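Local coordinates for YqgE/AlgH family protein (Corynebacterium diphtheriae NCTC 13129, PDB 2GS5) that is of unknown function but belongs to the UPF0301 (AlgH) family of YqgE/AlgH proteins, at residues A[21-26]-A[153-158]; A[34-39]-A[172-177]. All blocks are in the same frame, centred on the assembly; numbering follows the deposited sequence.

Contact 1: A[21-26]-A[153-158]; sequences LVAAPS and GDWFVA
The indole of W155 meets L21 and A23, which flank it across the strand pair. L21 CB comes up obliquely to the benzo ring, 3.7 Å from W155 CE3. A23 CA comes obliquely from the other side, 3.7 Å from W155 CE3, and A23 CB lies 3.9 Å from W155 CZ3. The carbonyl carbon of V22 lies at the ring edge, near its plane. W155 CG is anti to the carbonyl carbon (chi1 -51°), and from there the ring lies between L21 CB and A23. L146 and I37 pack on the same side chain. The indole N-H is used outside the strand pair, in a hydrogen bond from W155 NE1 to E149 OE1 on helix 145-151. L21 and V157 lie side by side and point the same way, on the same sheet face as W155. The other face carries V22 and F156, whose CB atoms face each other while the phenyl ring leads away toward F2.

Strands 21-23 and 155-158 are antiparallel neighbours in the mixed sheet. V22 and F156 form a hydrogen-bonded pair, V22 N to F156 O at 2.8 Å and F156 N to V22 O at 3.0 Å. The ladder runs one step past strand 21-23: A24 N bonds to D154 O at 2.9 Å, from above the carbonyl plane. G153 belongs to the Schellman motif that ends helix 145-151, and its positive phi (91°) suits glycine. Three N-H...O bonds thus join the segments, V22 O also taking the W155 CA-H at 3.3 Å, while the side-chain contacts are between apolar atoms.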
ATOM      1  N   LEU A  21      -6.203   2.821  -1.755  1.00 11.28           N
ATOM      2  CA  LEU A  21      -7.380   2.604  -2.570  1.00 11.44           C
ATOM      3  C   LEU A  21      -7.926   1.248  -2.165  1.00 11.58           C
ATOM      4  O   LEU A  21      -7.270   0.224  -2.379  1.00 11.39           O
ATOM      5  CB  LEU A  21      -7.019   2.592  -4.050  1.00 11.87           C
ATOM      6  CG  LEU A  21      -6.340   3.850  -4.588  1.00 12.51           C
ATOM      7  CD1 LEU A  21      -5.798   3.651  -6.008  1.00 13.43           C
ATOM      8  CD2 LEU A  21      -7.309   5.020  -4.519  1.00 13.22           C
ATOM      9  N   VAL A  22      -9.118   1.245  -1.572  1.00 11.57           N
ATOM     10  CA  VAL A  22      -9.713   0.013  -1.069  1.00 11.56           C
ATOM     11  C   VAL A  22     -10.691  -0.500  -2.113  1.00 11.02           C
ATOM     12  O   VAL A  22     -11.633   0.201  -2.467  1.00 10.91           O
ATOM     13  CB  VAL A  22     -10.456   0.257   0.247  1.00 11.79           C
ATOM     14  CG1 VAL A  22     -11.013  -1.056   0.788  1.00 12.47           C
ATOM     15  CG2 VAL A  22      -9.537   0.945   1.261  1.00 12.78           C
ATOM     16  N   ALA A  23     -10.457  -1.711  -2.621  1.00 10.94           N
ATOM     17  CA  ALA A  23     -11.311  -2.278  -3.673  1.00 11.34           C
ATOM     18  C   ALA A  23     -12.770  -2.419  -3.215  1.00 11.56           C
ATOM     19  O   ALA A  23     -13.051  -2.882  -2.102  1.00 11.14           O
ATOM     20  CB  ALA A  23     -10.785  -3.634  -4.134  1.00 11.30           C
ATOM     21  N   ALA A  24     -13.703  -2.026  -4.070  1.00 11.83           N
ATOM     22  CA  ALA A  24     -15.118  -2.301  -3.837  1.00 12.34           C
ATOM     23  C   ALA A  24     -15.319  -3.801  -3.663  1.00 12.57           C
ATOM     24  O   ALA A  24     -14.679  -4.588  -4.349  1.00 11.68           O
ATOM     25  CB  ALA A  24     -15.950  -1.793  -5.008  1.00 12.76           C
ATOM     26  N   PRO A  25     -16.215  -4.203  -2.736  1.00 13.35           N
ATOM     27  CA  PRO A  25     -16.532  -5.620  -2.575  1.00 14.27           C
ATOM     28  C   PRO A  25     -16.838  -6.347  -3.886  1.00 14.89           C
ATOM     29  O   PRO A  25     -16.466  -7.516  -4.045  1.00 15.32           O
ATOM     30  CB  PRO A  25     -17.770  -5.589  -1.679  1.00 14.21           C
ATOM     31  CG  PRO A  25     -17.588  -4.379  -0.856  1.00 14.45           C
ATOM     32  CD  PRO A  25     -16.915  -3.369  -1.742  1.00 13.56           C
ATOM     33  N   SER A  26     -17.486  -5.652  -4.820  1.00 15.81           N
ATOM     34  CA  SER A  26     -17.907  -6.244  -6.086  1.00 17.08           C
ATOM     35  C   SER A  26     -16.797  -6.431  -7.120  1.00 17.81           C
ATOM     36  O   SER A  26     -17.028  -7.057  -8.146  1.00 18.16           O
ATOM     37  CB  SER A  26     -19.029  -5.403  -6.699  1.00 17.20           C
ATOM     38  OG  SER A  26     -18.602  -4.069  -6.902  1.00 19.41           O
ATOM     39  N   GLY A 153     -17.308   4.187  -8.362  1.00 14.90           N
ATOM     40  CA  GLY A 153     -17.478   3.399  -7.142  1.00 14.56           C
ATOM     41  C   GLY A 153     -16.493   2.250  -6.952  1.00 13.84           C
ATOM     42  O   GLY A 153     -16.683   1.432  -6.050  1.00 13.75           O
ATOM     43  N   ASP A 154     -15.433   2.205  -7.764  1.00 13.45           N
ATOM     44  CA  ASP A 154     -14.459   1.088  -7.744  1.00 13.21           C
ATOM     45  C   ASP A 154     -13.585   1.044  -6.500  1.00 12.34           C
ATOM     46  O   ASP A 154     -13.145  -0.038  -6.076  1.00 11.70           O
ATOM     47  CB  ASP A 154     -13.501   1.161  -8.942  1.00 13.05           C
ATOM     48  CG  ASP A 154     -14.168   0.869 -10.269  1.00 13.97           C
ATOM     49  OD1 ASP A 154     -15.404   0.620 -10.311  1.00 16.32           O
ATOM     50  OD2 ASP A 154     -13.437   0.914 -11.282  1.00 13.80           O
ATOM     51  N   TRP A 155     -13.306   2.219  -5.947  1.00 11.85           N
ATOM     52  CA  TRP A 155     -12.350   2.362  -4.860  1.00 11.07           C
ATOM     53  C   TRP A 155     -12.881   3.301  -3.801  1.00 11.38           C
ATOM     54  O   TRP A 155     -13.607   4.239  -4.119  1.00 12.30           O
ATOM     55  CB  TRP A 155     -11.054   2.982  -5.365  1.00 11.15           C
ATOM     56  CG  TRP A 155     -10.467   2.334  -6.557  1.00 10.72           C
ATOM     57  CD1 TRP A 155     -10.504   2.799  -7.831  1.00 10.92           C
ATOM     58  CD2 TRP A 155      -9.743   1.105  -6.597  1.00 10.40           C
ATOM     59  NE1 TRP A 155      -9.848   1.942  -8.665  1.00 11.13           N
ATOM     60  CE2 TRP A 155      -9.375   0.886  -7.932  1.00 10.54           C
ATOM     61  CE3 TRP A 155      -9.367   0.167  -5.629  1.00 10.80           C
ATOM     62  CZ2 TRP A 155      -8.658  -0.238  -8.332  1.00 10.69           C
ATOM     63  CZ3 TRP A 155      -8.645  -0.949  -6.032  1.00 11.18           C
ATOM     64  CH2 TRP A 155      -8.299  -1.139  -7.366  1.00 10.95           C
ATOM     65  N   PHE A 156     -12.500   3.043  -2.554  1.00 10.50           N
ATOM     66  CA  PHE A 156     -12.688   3.985  -1.464  1.00 10.91           C
ATOM     67  C   PHE A 156     -11.300   4.435  -1.018  1.00 10.49           C
ATOM     68  O   PHE A 156     -10.435   3.612  -0.723  1.00 10.94           O
ATOM     69  CB  PHE A 156     -13.459   3.344  -0.307  1.00 10.73           C
ATOM     70  CG  PHE A 156     -13.762   4.292   0.822  1.00 11.26           C
ATOM     71  CD1 PHE A 156     -14.892   5.090   0.797  1.00 12.15           C
ATOM     72  CD2 PHE A 156     -12.908   4.384   1.911  1.00 11.95           C
ATOM     73  CE1 PHE A 156     -15.177   5.960   1.846  1.00 12.03           C
ATOM     74  CE2 PHE A 156     -13.180   5.247   2.941  1.00 11.80           C
ATOM     75  CZ  PHE A 156     -14.300   6.037   2.919  1.00 12.57           C
ATOM     76  N   VAL A 157     -11.098   5.747  -0.994  1.00 10.57           N
ATOM     77  CA  VAL A 157      -9.809   6.333  -0.651  1.00 10.52           C
ATOM     78  C   VAL A 157      -9.754   6.564   0.848  1.00 10.79           C
ATOM     79  O   VAL A 157     -10.626   7.236   1.397  1.00 10.97           O
ATOM     80  CB  VAL A 157      -9.588   7.641  -1.403  1.00 10.30           C
ATOM     81  CG1 VAL A 157      -8.217   8.244  -1.101  1.00 12.28           C
ATOM     82  CG2 VAL A 157      -9.728   7.396  -2.871  1.00 11.16           C
ATOM     83  N   ALA A 158      -8.752   5.987   1.504  1.00 11.11           N
ATOM     84  CA  ALA A 158      -8.601   6.089   2.963  1.00 11.45           C
ATOM     85  C   ALA A 158      -7.144   6.261   3.350  1.00 12.47           C
ATOM     86  O   ALA A 158      -6.254   5.826   2.632  1.00 12.13           O
ATOM     87  CB  ALA A 158      -9.150   4.843   3.641  1.00 12.13           C
TER
HETATM   88  O   HOH W   1     -19.094  -0.735  -7.058  1.00 35.42           O

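Contact 2: A[34-39]-A[172-177]; sequences RSVILI and DVWGDV
R34 lies over one face of the W174 indole and can be followed outward. R34 CB sits 4.1 Å from W174 CG. CG stands beside the backbone N, and the bend at chi2 (-58°) then places CD over the ring. R34 CD is 3.6 Å from the centroid of the six-membered ring, over its centre, a CH-pi contact. NE continues outward, 4.2 Å from W174 CZ2. At the tip the guanidinium tilts 30° from the indole plane, with W174 CH2 over one of its faces. R34 CZ is 4.5 Å from the same centroid, a cation-pi contact, and R34 NH2 comes to 3.7 Å from W174 CZ3. R34 NH1 hydrogen-bonds to P25 O.

The ring is also met at its edge. S35 O lies in the indole plane, 3.4 Å from W174 CD1. The N-H of the ring is used on strand 19-23, by A23 O.

This is helix-on-sheet packing: helix 173-179 lies across the sheet, its segment axis at 74° to that of strand 36-39, and V22 on strand 19-23 touches it too. The helix starts at D172, the N-cap. D172 OD1 accepts from G175 N, which meets it from above the carboxylate plane, and its OD2 bonds to T190 OG1. V173 and W174 in the first turn, and V177 one turn on, face V36. V36 points toward the helix and spreads its two methyls among them. Its CG2, beside the backbone N, reaches W174 CA at 3.5 Å and also packs against V173 CG1. Its CG1 lies 4.0 Å from V177 CG2, where the two side chains cross obliquely.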
ATOM      1  N   ARG A  34     -10.388  -7.384  -3.866  1.00 12.25           N
ATOM      2  CA  ARG A  34     -10.067  -7.213  -2.451  1.00 12.51           C
ATOM      3  C   ARG A  34      -8.656  -6.675  -2.226  1.00 11.93           C
ATOM      4  O   ARG A  34      -8.000  -7.009  -1.247  1.00 12.43           O
ATOM      5  CB  ARG A  34     -10.295  -8.527  -1.696  1.00 13.15           C
ATOM      6  CG  ARG A  34     -11.731  -9.072  -1.847  1.00 14.05           C
ATOM      7  CD  ARG A  34     -12.818  -8.092  -1.374  1.00 15.36           C
ATOM      8  NE  ARG A  34     -14.151  -8.452  -1.865  1.00 14.97           N
ATOM      9  CZ  ARG A  34     -15.078  -9.094  -1.162  1.00 17.79           C
ATOM     10  NH1 ARG A  34     -16.256  -9.350  -1.717  1.00 17.09           N
ATOM     11  NH2 ARG A  34     -14.849  -9.477   0.087  1.00 17.96           N
ATOM     12  N   SER A  35      -8.214  -5.816  -3.137  1.00 11.42           N
ATOM     13  CA  SER A  35      -6.924  -5.168  -2.995  1.00 11.62           C
ATOM     14  C   SER A  35      -7.018  -3.930  -2.113  1.00 11.46           C
ATOM     15  O   SER A  35      -8.090  -3.340  -1.916  1.00 11.11           O
ATOM     16  CB  SER A  35      -6.345  -4.809  -4.366  1.00 12.00           C
ATOM     17  OG  SER A  35      -7.195  -3.963  -5.114  1.00 12.01           O
ATOM     18  N   VAL A  36      -5.863  -3.561  -1.569  1.00 11.37           N
ATOM     19  CA  VAL A  36      -5.682  -2.329  -0.812  1.00 11.43           C
ATOM     20  C   VAL A  36      -4.420  -1.701  -1.364  1.00 11.55           C
ATOM     21  O   VAL A  36      -3.313  -2.117  -1.011  1.00 11.28           O
ATOM     22  CB  VAL A  36      -5.508  -2.593   0.693  1.00 11.32           C
ATOM     23  CG1 VAL A  36      -5.246  -1.296   1.451  1.00 12.05           C
ATOM     24  CG2 VAL A  36      -6.732  -3.326   1.249  1.00 12.44           C
ATOM     25  N   ILE A  37      -4.587  -0.726  -2.255  1.00 11.55           N
ATOM     26  CA  ILE A  37      -3.448  -0.240  -3.026  1.00 12.26           C
ATOM     27  C   ILE A  37      -2.920   1.057  -2.445  1.00 11.75           C
ATOM     28  O   ILE A  37      -3.584   2.077  -2.492  1.00 11.40           O
ATOM     29  CB  ILE A  37      -3.802  -0.086  -4.513  1.00 12.13           C
ATOM     30  CG1 ILE A  37      -4.220  -1.458  -5.074  1.00 14.57           C
ATOM     31  CG2 ILE A  37      -2.594   0.468  -5.304  1.00 12.06           C
ATOM     32  CD1 ILE A  37      -4.782  -1.414  -6.441  1.00 15.67           C
ATOM     33  N   LEU A  38      -1.719   0.986  -1.878  1.00 11.16           N
ATOM     34  CA  LEU A  38      -1.035   2.160  -1.347  1.00 11.29           C
ATOM     35  C   LEU A  38      -0.500   3.007  -2.488  1.00 11.54           C
ATOM     36  O   LEU A  38       0.307   2.537  -3.288  1.00 11.21           O
ATOM     37  CB  LEU A  38       0.124   1.732  -0.457  1.00 10.99           C
ATOM     38  CG  LEU A  38       1.005   2.829   0.127  1.00 11.60           C
ATOM     39  CD1 LEU A  38       0.232   3.683   1.109  1.00 11.39           C
ATOM     40  CD2 LEU A  38       2.241   2.224   0.788  1.00 12.49           C
ATOM     41  N   ILE A  39      -0.949   4.254  -2.554  1.00 11.42           N
ATOM     42  CA  ILE A  39      -0.457   5.197  -3.555  1.00 11.63           C
ATOM     43  C   ILE A  39       0.952   5.635  -3.169  1.00 11.77           C
ATOM     44  O   ILE A  39       1.175   6.146  -2.065  1.00 11.56           O
ATOM     45  CB  ILE A  39      -1.396   6.420  -3.703  1.00 11.72           C
ATOM     46  CG1 ILE A  39      -2.777   5.954  -4.175  1.00 11.39           C
ATOM     47  CG2 ILE A  39      -0.795   7.469  -4.650  1.00 11.52           C
ATOM     48  CD1 ILE A  39      -3.830   7.040  -4.148  1.00 12.08           C
ATOM     49  N   ASP A 172      -6.215 -10.263   7.284  1.00 17.72           N
ATOM     50  CA  ASP A 172      -7.019  -9.909   6.121  1.00 16.62           C
ATOM     51  C   ASP A 172      -6.864  -8.393   5.982  1.00 15.79           C
ATOM     52  O   ASP A 172      -7.531  -7.623   6.669  1.00 14.93           O
ATOM     53  CB  ASP A 172      -8.486 -10.308   6.350  1.00 16.57           C
ATOM     54  CG  ASP A 172      -9.376 -10.031   5.151  1.00 16.98           C
ATOM     55  OD1 ASP A 172      -8.994  -9.204   4.296  1.00 16.57           O
ATOM     56  OD2 ASP A 172     -10.457 -10.645   5.057  1.00 16.28           O
ATOM     57  N   VAL A 173      -5.937  -7.960   5.131  1.00 15.01           N
ATOM     58  CA  VAL A 173      -5.593  -6.542   5.070  1.00 15.21           C
ATOM     59  C   VAL A 173      -6.800  -5.716   4.622  1.00 14.28           C
ATOM     60  O   VAL A 173      -7.104  -4.663   5.208  1.00 14.17           O
ATOM     61  CB  VAL A 173      -4.386  -6.278   4.154  1.00 15.65           C
ATOM     62  CG1 VAL A 173      -4.165  -4.784   3.992  1.00 16.85           C
ATOM     63  CG2 VAL A 173      -3.143  -6.944   4.711  1.00 16.98           C
ATOM     64  N   TRP A 174      -7.498  -6.215   3.605  1.00 13.10           N
ATOM     65  CA  TRP A 174      -8.700  -5.553   3.096  1.00 12.97           C
ATOM     66  C   TRP A 174      -9.773  -5.436   4.185  1.00 12.36           C
ATOM     67  O   TRP A 174     -10.318  -4.359   4.415  1.00 12.16           O
ATOM     68  CB  TRP A 174      -9.227  -6.302   1.870  1.00 12.54           C
ATOM     69  CG  TRP A 174     -10.399  -5.662   1.213  1.00 12.95           C
ATOM     70  CD1 TRP A 174     -10.375  -4.732   0.212  1.00 12.42           C
ATOM     71  CD2 TRP A 174     -11.777  -5.931   1.476  1.00 12.22           C
ATOM     72  NE1 TRP A 174     -11.654  -4.390  -0.150  1.00 12.63           N
ATOM     73  CE2 TRP A 174     -12.538  -5.109   0.612  1.00 12.70           C
ATOM     74  CE3 TRP A 174     -12.451  -6.785   2.366  1.00 12.48           C
ATOM     75  CZ2 TRP A 174     -13.934  -5.109   0.614  1.00 12.51           C
ATOM     76  CZ3 TRP A 174     -13.839  -6.781   2.364  1.00 12.85           C
ATOM     77  CH2 TRP A 174     -14.566  -5.953   1.492  1.00 12.76           C
ATOM     78  N   GLY A 175     -10.042  -6.536   4.880  1.00 12.41           N
ATOM     79  CA  GLY A 175     -10.988  -6.519   5.988  1.00 12.11           C
ATOM     80  C   GLY A 175     -10.623  -5.540   7.094  1.00 11.99           C
ATOM     81  O   GLY A 175     -11.486  -4.811   7.593  1.00 11.69           O
ATOM     82  N   ASP A 176      -9.347  -5.517   7.475  1.00 12.21           N
ATOM     83  CA  ASP A 176      -8.898  -4.635   8.544  1.00 12.58           C
ATOM     84  C   ASP A 176      -9.057  -3.168   8.145  1.00 12.18           C
ATOM     85  O   ASP A 176      -9.492  -2.343   8.941  1.00 12.36           O
ATOM     86  CB  ASP A 176      -7.433  -4.907   8.907  1.00 13.04           C
ATOM     87  CG  ASP A 176      -7.226  -6.246   9.602  1.00 15.87           C
ATOM     88  OD1 ASP A 176      -8.202  -6.991   9.827  1.00 16.00           O
ATOM     89  OD2 ASP A 176      -6.057  -6.550   9.937  1.00 20.27           O
ATOM     90  N   VAL A 177      -8.738  -2.840   6.899  1.00 11.85           N
ATOM     91  CA  VAL A 177      -8.881  -1.446   6.453  1.00 11.86           C
ATOM     92  C   VAL A 177     -10.360  -1.053   6.415  1.00 11.59           C
ATOM     93  O   VAL A 177     -10.715   0.042   6.835  1.00 11.26           O
ATOM     94  CB  VAL A 177      -8.213  -1.182   5.085  1.00 12.08           C
ATOM     95  CG1 VAL A 177      -8.466   0.253   4.642  1.00 13.29           C
ATOM     96  CG2 VAL A 177      -6.715  -1.470   5.171  1.00 13.17           C
TER

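Contacts 1 and 2 have centres about 9 Å apart and share one sheet. Strands 19-23 and 36-42 are neighbours in it, and L21 N lies 2.8 Å from I37 O, a probable hydrogen bond. Strand 19-23 thus runs between strands 155-159 and 36-42. The helix of contact 2 reaches back to contact 1 on the V22 face: W174 NE1 bonds to A23 O at 2.8 Å and lies 3.5 Å from V22 CG1. On the W155 face, W155 CZ3 packs 3.5 Å from S35 OG. Each contact thus sends a tryptophan to the other, W155 on the L21 face and W174 on the V22 face, beside the shared strand bond.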